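Local coordinates for protein putative streptothricin acetyltransferase (Bacillus anthracis, PDB 3PP9) that probably transfers the acetyl group of bound acetyl coenzyme A to the antibiotic streptothricin, as an acetyltransferase of the GNAT family, at residues I22-I27 with D105-K110; G89-K94 with K119-Q124; I43-E48 with F157-F162. All coordinates share one frame; numbering follows the deposited sequence.

Contacts 1 and 2 meet on neighbouring strands of the central sheet, 101-108 and 86-95, and their centres lie about 13 Å apart. Between them Asp105 O and Val92 N, 2.8 Å apart, form a probable hydrogen bond, as do Thr107 O and Phe90 N. Both touch acetyl coenzyme A: contact 1 along the acetyl-pantetheine arm, contact 2 at its phosphates. Contact 3 sits about 22 Å, centre to centre, from each of the others, on the chain's outermost strand 158-163, near the subunit interface. It joins contact 2 through Ile122 CG2 and Phe157 CE1, 4.2 Å apart, and the side chain of Tyr45 remains about 9 Å from the cofactor.

Contact 1: I22-I27 with D105-K110; sequences IDDSFI and DITVDK. With ACO (acetyl coenzyme *a), chain D.
Two hydrogen bonds of opposite sense, one to a side chain and one between backbones, hold Asp23 against the end of strand 101-108. Asp23 N donates to Asp109 OD1 (3.0 Å, N-H...O 163°), meeting the carboxylate from above its plane, while Lys110 N returns a bond to Asp23 O at 3.1 Å, lying in the carbonyl plane but bent to 136° at the hydrogen. The side chains of Asp23 and Lys110 run side by side, pointing the same way, and Asp23 OD2 reaches Lys110 NZ at 3.4 Å in a salt bridge; a bend at chi3 of the lysine (71°) brings its CE alongside the same oxygen. Asp23 OD1 is gripped twice, by Ser25 N on its anti lone pair and by Ser25 OG on its syn lone pair (2.6 Å); the first of these bonds closes an Asx turn at the approach to the strand that carries Phe26. Asp109 OD2 has its own partner, a salt bridge to Lys111.

In the GNAT fold, strand 101-108 lies beside the pantetheine arm, and here its backbone binds acetyl coenzyme A much as it would another strand: Val108 N to O9P at 2.9 Å, Ile106 O from N4P at 2.8 Å. Ile106 N then donates to the acetyl oxygen O at 3.1 Å, a placement that could polarise the thioester carbonyl, as proposed for GNAT enzymes.

One water sits among Asp24 OD2, Asp105 OD2 and Thr107 OG1, able to donate to two of them at a time, and so links two carboxylates of like charge. Thr107 OG1 also donates to Asp105 OD1, on its syn lone pair, which fixes the threonine's rotation. The methyl Thr107 CG2 is thereby turned to the loop, where it packs 3.5 Å from Asp24 CB and meets Ile22 CG2, which also rests against Asp109 CA.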
# COMPACT_ATOMS: atom_id res chain seq x y z
N ILE A 22 24.13 12.91 -0.67
CA ILE A 22 24.35 11.50 -0.89
C ILE A 22 23.76 11.20 -2.25
O ILE A 22 22.64 11.58 -2.53
CB ILE A 22 23.70 10.69 0.22
CG1 ILE A 22 24.53 10.89 1.50
CG2 ILE A 22 23.63 9.22 -0.14
CD1 ILE A 22 23.96 10.29 2.71
N ASP A 23 24.54 10.53 -3.10
CA ASP A 23 24.09 10.19 -4.45
C ASP A 23 23.22 8.94 -4.38
O ASP A 23 23.76 7.85 -4.20
CB ASP A 23 25.31 9.96 -5.34
CG ASP A 23 24.94 9.72 -6.80
OD1 ASP A 23 23.75 9.53 -7.12
OD2 ASP A 23 25.86 9.74 -7.64
N ASP A 24 21.90 9.09 -4.50
CA ASP A 24 20.99 7.95 -4.47
C ASP A 24 20.56 7.55 -5.86
O ASP A 24 19.61 6.78 -6.02
CB ASP A 24 19.73 8.15 -3.57
CG ASP A 24 18.71 9.13 -4.16
OD1 ASP A 24 19.00 9.80 -5.17
OD2 ASP A 24 17.58 9.24 -3.60
N SER A 25 21.23 8.06 -6.89
CA SER A 25 20.88 7.69 -8.25
C SER A 25 21.39 6.30 -8.56
O SER A 25 22.34 5.80 -7.96
CB SER A 25 21.42 8.70 -9.28
OG SER A 25 22.84 8.68 -9.39
N PHE A 26 20.74 5.68 -9.54
CA PHE A 26 21.11 4.35 -9.99
C PHE A 26 20.79 4.20 -11.45
O PHE A 26 20.06 4.99 -12.03
CB PHE A 26 20.45 3.26 -9.15
CG PHE A 26 18.96 3.29 -9.17
CD1 PHE A 26 18.27 4.10 -8.27
CD2 PHE A 26 18.24 2.49 -10.04
CE1 PHE A 26 16.89 4.13 -8.25
CE2 PHE A 26 16.85 2.52 -10.02
CZ PHE A 26 16.18 3.35 -9.14
N ILE A 27 21.39 3.19 -12.07
CA ILE A 27 21.19 2.92 -13.48
C ILE A 27 20.19 1.80 -13.68
O ILE A 27 20.38 0.69 -13.16
CB ILE A 27 22.50 2.45 -14.13
CG1 ILE A 27 23.62 3.46 -13.92
CG2 ILE A 27 22.27 2.16 -15.63
CD1 ILE A 27 24.97 2.95 -14.41
N ASP A 105 13.05 4.03 2.74
CA ASP A 105 14.19 4.33 1.88
C ASP A 105 15.45 3.75 2.45
O ASP A 105 15.66 3.81 3.67
CB ASP A 105 14.35 5.87 1.77
CG ASP A 105 15.51 6.35 0.87
OD1 ASP A 105 16.41 5.58 0.50
OD2 ASP A 105 15.52 7.59 0.56
N ILE A 106 16.23 3.11 1.60
CA ILE A 106 17.56 2.65 1.98
C ILE A 106 18.45 3.17 0.86
O ILE A 106 18.16 2.98 -0.32
CB ILE A 106 17.72 1.14 2.23
CG1 ILE A 106 19.19 0.83 2.59
CG2 ILE A 106 17.28 0.30 0.99
CD1 ILE A 106 19.49 -0.63 2.91
N THR A 107 19.50 3.89 1.24
CA THR A 107 20.42 4.43 0.27
C THR A 107 21.85 4.34 0.74
O THR A 107 22.16 4.66 1.88
CB THR A 107 20.16 5.92 -0.01
OG1 THR A 107 18.89 6.09 -0.66
CG2 THR A 107 21.24 6.53 -0.92
N VAL A 108 22.72 3.88 -0.16
CA VAL A 108 24.15 3.88 0.07
C VAL A 108 24.71 4.80 -1.04
O VAL A 108 24.34 4.67 -2.23
CB VAL A 108 24.77 2.47 0.03
CG1 VAL A 108 26.31 2.54 -0.00
CG2 VAL A 108 24.29 1.66 1.23
N ASP A 109 25.56 5.75 -0.66
CA ASP A 109 26.17 6.68 -1.61
C ASP A 109 26.73 5.86 -2.77
O ASP A 109 27.40 4.85 -2.56
CB ASP A 109 27.28 7.46 -0.89
CG ASP A 109 27.83 8.66 -1.67
OD1 ASP A 109 27.16 9.23 -2.54
OD2 ASP A 109 28.96 9.09 -1.32
N LYS A 110 26.47 6.30 -4.00
CA LYS A 110 26.87 5.56 -5.20
C LYS A 110 28.29 5.02 -5.19
O LYS A 110 28.50 3.83 -5.46
CB LYS A 110 26.64 6.41 -6.47
CG LYS A 110 26.82 5.60 -7.75
CD LYS A 110 26.41 6.38 -8.99
CE LYS A 110 27.36 7.51 -9.31
NZ LYS A 110 26.94 8.32 -10.50
N1A ACO D . 23.14 -6.47 -8.46
C2A ACO D . 23.18 -7.70 -7.92
N3A ACO D . 23.41 -7.93 -6.62
C4A ACO D . 23.60 -6.88 -5.77
C5A ACO D . 23.59 -5.52 -6.30
C6A ACO D . 23.35 -5.35 -7.73
N6A ACO D . 23.33 -4.11 -8.25
N7A ACO D . 23.82 -4.69 -5.28
C8A ACO D . 23.98 -5.45 -4.18
N9A ACO D . 23.84 -6.76 -4.47
C1B ACO D . 23.99 -7.90 -3.56
C2B ACO D . 25.49 -8.01 -3.24
O2B ACO D . 26.26 -8.75 -4.20
C3B ACO D . 25.49 -8.66 -1.88
O3B ACO D . 25.42 -10.07 -2.05
P3B ACO D . 26.27 -11.10 -1.15
O7A ACO D . 25.77 -10.87 0.26
O8A ACO D . 27.70 -10.67 -1.39
O9A ACO D . 25.88 -12.43 -1.76
C4B ACO D . 24.21 -8.17 -1.24
O4B ACO D . 23.34 -7.75 -2.31
C5B ACO D . 24.48 -7.01 -0.29
O5B ACO D . 24.91 -5.88 -1.05
P1A ACO D . 25.53 -4.59 -0.34
O1A ACO D . 26.93 -4.36 -0.85
O2A ACO D . 25.30 -4.75 1.14
O3A ACO D . 24.54 -3.46 -0.93
P2A ACO D . 24.84 -1.90 -1.09
O4A ACO D . 25.33 -1.74 -2.50
O5A ACO D . 25.67 -1.35 0.04
O6A ACO D . 23.38 -1.24 -0.91
CBP ACO D . 21.41 -0.48 -2.07
CCP ACO D . 22.26 -1.68 -1.67
CDP ACO D . 20.15 -0.98 -2.76
CEP ACO D . 21.05 0.32 -0.82
CAP ACO D . 22.20 0.43 -3.02
OAP ACO D . 22.36 -0.24 -4.30
C9P ACO D . 21.54 1.75 -3.29
O9P ACO D . 21.61 2.67 -2.51
N8P ACO D . 20.87 1.91 -4.44
C7P ACO D . 20.24 3.17 -4.84
C6P ACO D . 19.05 3.54 -3.99
C5P ACO D . 18.04 2.44 -4.05
O5P ACO D . 17.78 1.86 -5.09
N4P ACO D . 17.45 2.11 -2.92
C3P ACO D . 16.44 1.08 -2.80
C2P ACO D . 15.12 1.69 -3.26
S1P ACO D . 13.71 0.78 -2.67
C ACO D . 13.59 1.29 -1.07
O ACO D . 14.39 2.08 -0.61
CH3 ACO D . 12.48 0.75 -0.23
O HOH W 1 17.47 8.35 -1.08

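Contact 2: G89-K94 with K119-Q124; sequences GFIVLK and KRLIAQ. With ACO (acetyl coenzyme *a), chain D.
Ile91 carries CG1 anti to its backbone N (chi1 -169°), leaving CG2 in the crowded position between N and the carbonyl carbon, and so presents two separate methyls to the helix. Leu121 holds CG anti to its carbonyl carbon, beside the backbone N (chi1 -72°), which extends both of its methyls over the strand. This is helix-on-sheet packing of the GNAT fold: helix 117-131, whose first turn binds the cofactor phosphates, lies along a face of the central sheet. The axes of the short segments approach to 8.6 Å and run in roughly the same direction, 32° apart, close enough for one layer of side chains.

Within that layer Ile91 and Leu121 slide past each other from opposite directions, Ile91 CG2 meeting Leu121 CD2 at 4.0 Å. Leu121 CD1 reaches further along the strand and settles on its backbone, 3.8 Å from Phe90 N. The longer branch of Ile91 passes to the other neighbour: its CD1 meets Ile122 CD1 at 3.9 Å, the two side chains crossing at about a right angle. Ile122 sets out away from the strand, and its end nonetheless turns back to it. All five touching residues are buried, and the side chains that meet are all apolar, with Ala125 of the same helix also covering Ile91.

Two residues before Leu121, the helix start grips acetyl coenzyme A, continuing a series of amides that includes Gly116 N and Gly118 N. Lys119 N donates to the phosphate oxygen O2A at 2.8 Å, and the bent lysine chain sends Lys119 NZ to O7A of the 3'-phosphate, at a very short 2.5 Å.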
# COMPACT_ATOMS: atom_id res chain seq x y z
N GLY A 89 25.57 6.46 3.95
CA GLY A 89 24.34 5.72 3.67
C GLY A 89 23.38 5.84 4.83
O GLY A 89 23.75 6.31 5.90
N PHE A 90 22.12 5.45 4.62
CA PHE A 90 21.13 5.54 5.66
C PHE A 90 19.93 4.65 5.33
O PHE A 90 19.78 4.18 4.20
CB PHE A 90 20.69 6.99 5.88
CG PHE A 90 20.05 7.62 4.68
CD1 PHE A 90 20.81 8.34 3.78
CD2 PHE A 90 18.71 7.46 4.44
CE1 PHE A 90 20.21 8.91 2.66
CE2 PHE A 90 18.11 8.03 3.31
CZ PHE A 90 18.87 8.74 2.42
N ILE A 91 19.14 4.35 6.35
CA ILE A 91 17.93 3.58 6.18
C ILE A 91 16.83 4.27 7.00
O ILE A 91 17.07 4.69 8.15
CB ILE A 91 18.10 2.07 6.52
CG1 ILE A 91 16.88 1.28 6.08
CG2 ILE A 91 18.43 1.89 8.00
CD1 ILE A 91 17.12 -0.24 6.10
N VAL A 92 15.65 4.41 6.38
CA VAL A 92 14.48 5.08 6.96
C VAL A 92 13.42 4.01 7.22
O VAL A 92 13.00 3.31 6.31
CB VAL A 92 13.93 6.15 6.00
CG1 VAL A 92 12.80 6.95 6.65
CG2 VAL A 92 15.04 7.13 5.52
N LEU A 93 12.98 3.91 8.47
CA LEU A 93 12.03 2.88 8.86
C LEU A 93 10.82 3.40 9.62
O LEU A 93 10.91 4.39 10.34
CB LEU A 93 12.76 1.97 9.86
CG LEU A 93 14.02 1.28 9.34
CD1 LEU A 93 14.81 0.65 10.46
CD2 LEU A 93 13.67 0.26 8.30
N LYS A 94 9.69 2.72 9.45
CA LYS A 94 8.48 3.05 10.20
C LYS A 94 7.81 1.73 10.55
O LYS A 94 8.21 0.67 10.04
CB LYS A 94 7.45 3.85 9.40
CG LYS A 94 6.75 3.07 8.33
CD LYS A 94 5.57 3.84 7.76
CE LYS A 94 4.85 3.02 6.69
NZ LYS A 94 3.69 3.75 6.11
N LYS A 119 23.80 -4.22 3.44
CA LYS A 119 23.48 -5.38 4.27
C LYS A 119 23.56 -5.04 5.75
O LYS A 119 22.77 -5.54 6.57
CB LYS A 119 24.41 -6.55 3.95
CG LYS A 119 24.13 -7.79 4.77
CD LYS A 119 25.09 -8.95 4.42
CE LYS A 119 24.91 -9.45 3.00
NZ LYS A 119 25.74 -10.67 2.74
N ARG A 120 24.55 -4.22 6.13
CA ARG A 120 24.71 -3.80 7.54
C ARG A 120 23.52 -2.92 7.97
O ARG A 120 23.07 -3.00 9.10
CB ARG A 120 26.04 -3.07 7.76
CG ARG A 120 27.27 -3.94 7.74
CD ARG A 120 27.42 -4.68 9.06
NE ARG A 120 27.55 -3.72 10.16
CZ ARG A 120 28.68 -3.14 10.57
NH1 ARG A 120 29.85 -3.43 9.98
NH2 ARG A 120 28.66 -2.27 11.57
N LEU A 121 23.02 -2.09 7.07
CA LEU A 121 21.85 -1.25 7.39
C LEU A 121 20.62 -2.14 7.62
O LEU A 121 19.86 -1.90 8.56
CB LEU A 121 21.61 -0.18 6.33
CG LEU A 121 22.61 0.96 6.33
CD1 LEU A 121 22.55 1.74 5.01
CD2 LEU A 121 22.40 1.91 7.50
N ILE A 122 20.45 -3.15 6.77
CA ILE A 122 19.35 -4.10 6.89
C ILE A 122 19.47 -4.85 8.22
O ILE A 122 18.48 -5.04 8.93
CB ILE A 122 19.30 -5.08 5.69
CG1 ILE A 122 18.91 -4.35 4.40
CG2 ILE A 122 18.29 -6.22 5.93
CD1 ILE A 122 17.51 -3.72 4.40
N ALA A 123 20.68 -5.27 8.58
CA ALA A 123 20.86 -5.98 9.85
C ALA A 123 20.39 -5.11 11.00
O ALA A 123 19.71 -5.60 11.92
CB ALA A 123 22.30 -6.38 10.04
N GLN A 124 20.72 -3.82 10.99
CA GLN A 124 20.29 -2.95 12.06
C GLN A 124 18.77 -2.76 12.05
O GLN A 124 18.15 -2.66 13.09
CB GLN A 124 20.99 -1.59 12.00
CG GLN A 124 20.60 -0.64 13.12
CD GLN A 124 20.98 -1.14 14.49
OE1 GLN A 124 22.16 -1.38 14.75
NE2 GLN A 124 20.00 -1.25 15.39
N1A ACO D . 23.14 -6.47 -8.46
C2A ACO D . 23.18 -7.70 -7.92
N3A ACO D . 23.41 -7.93 -6.62
C4A ACO D . 23.60 -6.88 -5.77
C5A ACO D . 23.59 -5.52 -6.30
C6A ACO D . 23.35 -5.35 -7.73
N6A ACO D . 23.33 -4.11 -8.25
N7A ACO D . 23.82 -4.69 -5.28
C8A ACO D . 23.98 -5.45 -4.18
N9A ACO D . 23.84 -6.76 -4.47
C1B ACO D . 23.99 -7.90 -3.56
C2B ACO D . 25.49 -8.01 -3.24
O2B ACO D . 26.26 -8.75 -4.20
C3B ACO D . 25.49 -8.66 -1.88
O3B ACO D . 25.42 -10.07 -2.05
P3B ACO D . 26.27 -11.10 -1.15
O7A ACO D . 25.77 -10.87 0.26
O8A ACO D . 27.70 -10.67 -1.39
O9A ACO D . 25.88 -12.43 -1.76
C4B ACO D . 24.21 -8.17 -1.24
O4B ACO D . 23.34 -7.75 -2.31
C5B ACO D . 24.48 -7.01 -0.29
O5B ACO D . 24.91 -5.88 -1.05
P1A ACO D . 25.53 -4.59 -0.34
O1A ACO D . 26.93 -4.36 -0.85
O2A ACO D . 25.30 -4.75 1.14
O3A ACO D . 24.54 -3.46 -0.93
P2A ACO D . 24.84 -1.90 -1.09
O4A ACO D . 25.33 -1.74 -2.50
O5A ACO D . 25.67 -1.35 0.04
O6A ACO D . 23.38 -1.24 -0.91
CBP ACO D . 21.41 -0.48 -2.07
CCP ACO D . 22.26 -1.68 -1.67
CDP ACO D . 20.15 -0.98 -2.76
CEP ACO D . 21.05 0.32 -0.82
CAP ACO D . 22.20 0.43 -3.02
OAP ACO D . 22.36 -0.24 -4.30
C9P ACO D . 21.54 1.75 -3.29
O9P ACO D . 21.61 2.67 -2.51
N8P ACO D . 20.87 1.91 -4.44
C7P ACO D . 20.24 3.17 -4.84
C6P ACO D . 19.05 3.54 -3.99
C5P ACO D . 18.04 2.44 -4.05
O5P ACO D . 17.78 1.86 -5.09
N4P ACO D . 17.45 2.11 -2.92
C3P ACO D . 16.44 1.08 -2.80
C2P ACO D . 15.12 1.69 -3.26
S1P ACO D . 13.71 0.78 -2.67
C ACO D . 13.59 1.29 -1.07
O ACO D . 14.39 2.08 -0.61
CH3 ACO D . 12.48 0.75 -0.23

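Contact 3: I43-E48 with F157-F162; sequences IEYTVE and FVIGGF
A single isoleucine, Ile43, is the main bump, and the hollow that takes it is formed by Ile159, the Gly160-Gly161 peptide and Phe162. Gly160 and Gly161 form a classic beta bulge opposite Tyr180 in strand 158-163, an outermost strand of the chain's central sheet. The strand of Ile43 belongs to the hairpin of strands 25-36 and 43-56, so the contact packs a two-stranded sheet against side chains and the bulge of that outermost strand. The segments cross almost perpendicularly, at 101°, with axes 7.5 Å apart, which confines the touching to one end of 43-48.

With CG1 anti to the carbonyl carbon and chi2 extended (173°), Ile43 drives CD1 down onto the bulge, 3.6 Å from Gly161 N. Its other branch lies between two side chains: Ile43 CG2 meets Ile159 CG2 at 3.7 Å and comes to the edge of the Phe162 ring, near its plane, 3.5 Å from CE2. The longer branch of Ile159 places CD1 obliquely at the Tyr45 ring, while Tyr45 OH bonds to Lys150 and Glu153.

Beyond this pocket, Gly161 and Phe162 pair antiparallel with a strand of the second subunit, and Phe164 of that subunit packs on Ile43. Beside the apolar patch, a water donates to Ile43 O at 3.1 Å and to Ile159 O at 2.7 Å.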
# COMPACT_ATOMS: atom_id res chain seq x y z
N ILE A 43 5.39 -16.15 -6.45
CA ILE A 43 5.56 -15.14 -7.48
C ILE A 43 6.99 -15.30 -7.95
O ILE A 43 7.94 -15.26 -7.16
CB ILE A 43 5.34 -13.73 -6.94
CG1 ILE A 43 3.88 -13.56 -6.54
CG2 ILE A 43 5.72 -12.70 -8.01
CD1 ILE A 43 3.58 -12.25 -5.83
N GLU A 44 7.14 -15.50 -9.25
CA GLU A 44 8.45 -15.68 -9.83
C GLU A 44 8.73 -14.57 -10.80
O GLU A 44 7.87 -13.76 -11.12
CB GLU A 44 8.51 -17.02 -10.56
CG GLU A 44 8.27 -18.21 -9.65
CD GLU A 44 8.27 -19.53 -10.39
OE1 GLU A 44 8.05 -19.54 -11.62
OE2 GLU A 44 8.47 -20.57 -9.73
N TYR A 45 9.96 -14.51 -11.27
CA TYR A 45 10.29 -13.48 -12.21
C TYR A 45 11.44 -13.89 -13.08
O TYR A 45 12.17 -14.85 -12.79
CB TYR A 45 10.69 -12.18 -11.48
CG TYR A 45 12.02 -12.25 -10.77
CD1 TYR A 45 13.22 -12.08 -11.47
CD2 TYR A 45 12.09 -12.49 -9.40
CE1 TYR A 45 14.44 -12.16 -10.84
CE2 TYR A 45 13.30 -12.56 -8.76
CZ TYR A 45 14.48 -12.39 -9.49
OH TYR A 45 15.71 -12.46 -8.89
N THR A 46 11.55 -13.17 -14.19
CA THR A 46 12.66 -13.32 -15.12
C THR A 46 13.11 -11.88 -15.32
O THR A 46 12.34 -10.94 -15.07
CB THR A 46 12.31 -13.99 -16.46
OG1 THR A 46 11.33 -13.22 -17.18
CG2 THR A 46 11.80 -15.42 -16.23
N VAL A 47 14.35 -11.71 -15.74
CA VAL A 47 14.91 -10.38 -15.96
C VAL A 47 15.00 -10.10 -17.45
O VAL A 47 15.42 -10.97 -18.21
CB VAL A 47 16.31 -10.31 -15.33
CG1 VAL A 47 16.98 -8.99 -15.70
CG2 VAL A 47 16.23 -10.48 -13.81
N GLU A 48 14.57 -8.92 -17.87
CA GLU A 48 14.61 -8.51 -19.27
C GLU A 48 15.39 -7.21 -19.39
O GLU A 48 15.12 -6.26 -18.67
CB GLU A 48 13.20 -8.29 -19.84
CG GLU A 48 13.18 -7.95 -21.33
CD GLU A 48 11.77 -7.74 -21.90
OE1 GLU A 48 11.67 -7.39 -23.10
OE2 GLU A 48 10.78 -7.92 -21.18
N PHE A 157 14.71 -11.57 1.57
CA PHE A 157 13.36 -11.14 1.27
C PHE A 157 12.77 -11.95 0.12
O PHE A 157 13.49 -12.44 -0.75
CB PHE A 157 13.34 -9.66 0.85
CG PHE A 157 13.63 -8.68 1.97
CD1 PHE A 157 14.94 -8.43 2.40
CD2 PHE A 157 12.61 -7.96 2.55
CE1 PHE A 157 15.19 -7.50 3.41
CE2 PHE A 157 12.86 -7.03 3.55
CZ PHE A 157 14.15 -6.80 3.99
N VAL A 158 11.45 -12.08 0.14
CA VAL A 158 10.71 -12.78 -0.90
C VAL A 158 9.59 -11.88 -1.40
O VAL A 158 9.12 -11.00 -0.68
CB VAL A 158 10.13 -14.10 -0.41
CG1 VAL A 158 11.26 -15.02 0.05
CG2 VAL A 158 9.15 -13.87 0.69
N ILE A 159 9.20 -12.05 -2.66
CA ILE A 159 8.12 -11.25 -3.22
C ILE A 159 6.78 -11.78 -2.73
O ILE A 159 6.46 -12.96 -2.88
CB ILE A 159 8.12 -11.30 -4.74
CG1 ILE A 159 9.43 -10.72 -5.28
CG2 ILE A 159 6.95 -10.49 -5.27
CD1 ILE A 159 9.55 -10.79 -6.78
N GLY A 160 5.99 -10.87 -2.14
CA GLY A 160 4.67 -11.22 -1.64
C GLY A 160 3.53 -10.66 -2.46
O GLY A 160 2.40 -11.11 -2.34
N GLY A 161 3.81 -9.67 -3.30
CA GLY A 161 2.76 -9.09 -4.11
C GLY A 161 3.30 -8.12 -5.14
O GLY A 161 4.49 -7.83 -5.16
N PHE A 162 2.42 -7.63 -6.00
CA PHE A 162 2.81 -6.69 -7.04
C PHE A 162 1.58 -5.93 -7.49
O PHE A 162 0.44 -6.33 -7.20
CB PHE A 162 3.59 -7.35 -8.19
CG PHE A 162 2.95 -8.55 -8.82
CD1 PHE A 162 1.95 -8.41 -9.76
CD2 PHE A 162 3.47 -9.82 -8.57
CE1 PHE A 162 1.40 -9.54 -10.38
CE2 PHE A 162 2.93 -10.95 -9.18
CZ PHE A 162 1.90 -10.80 -10.08
O HOH W 2 7.47 -15.22 -4.05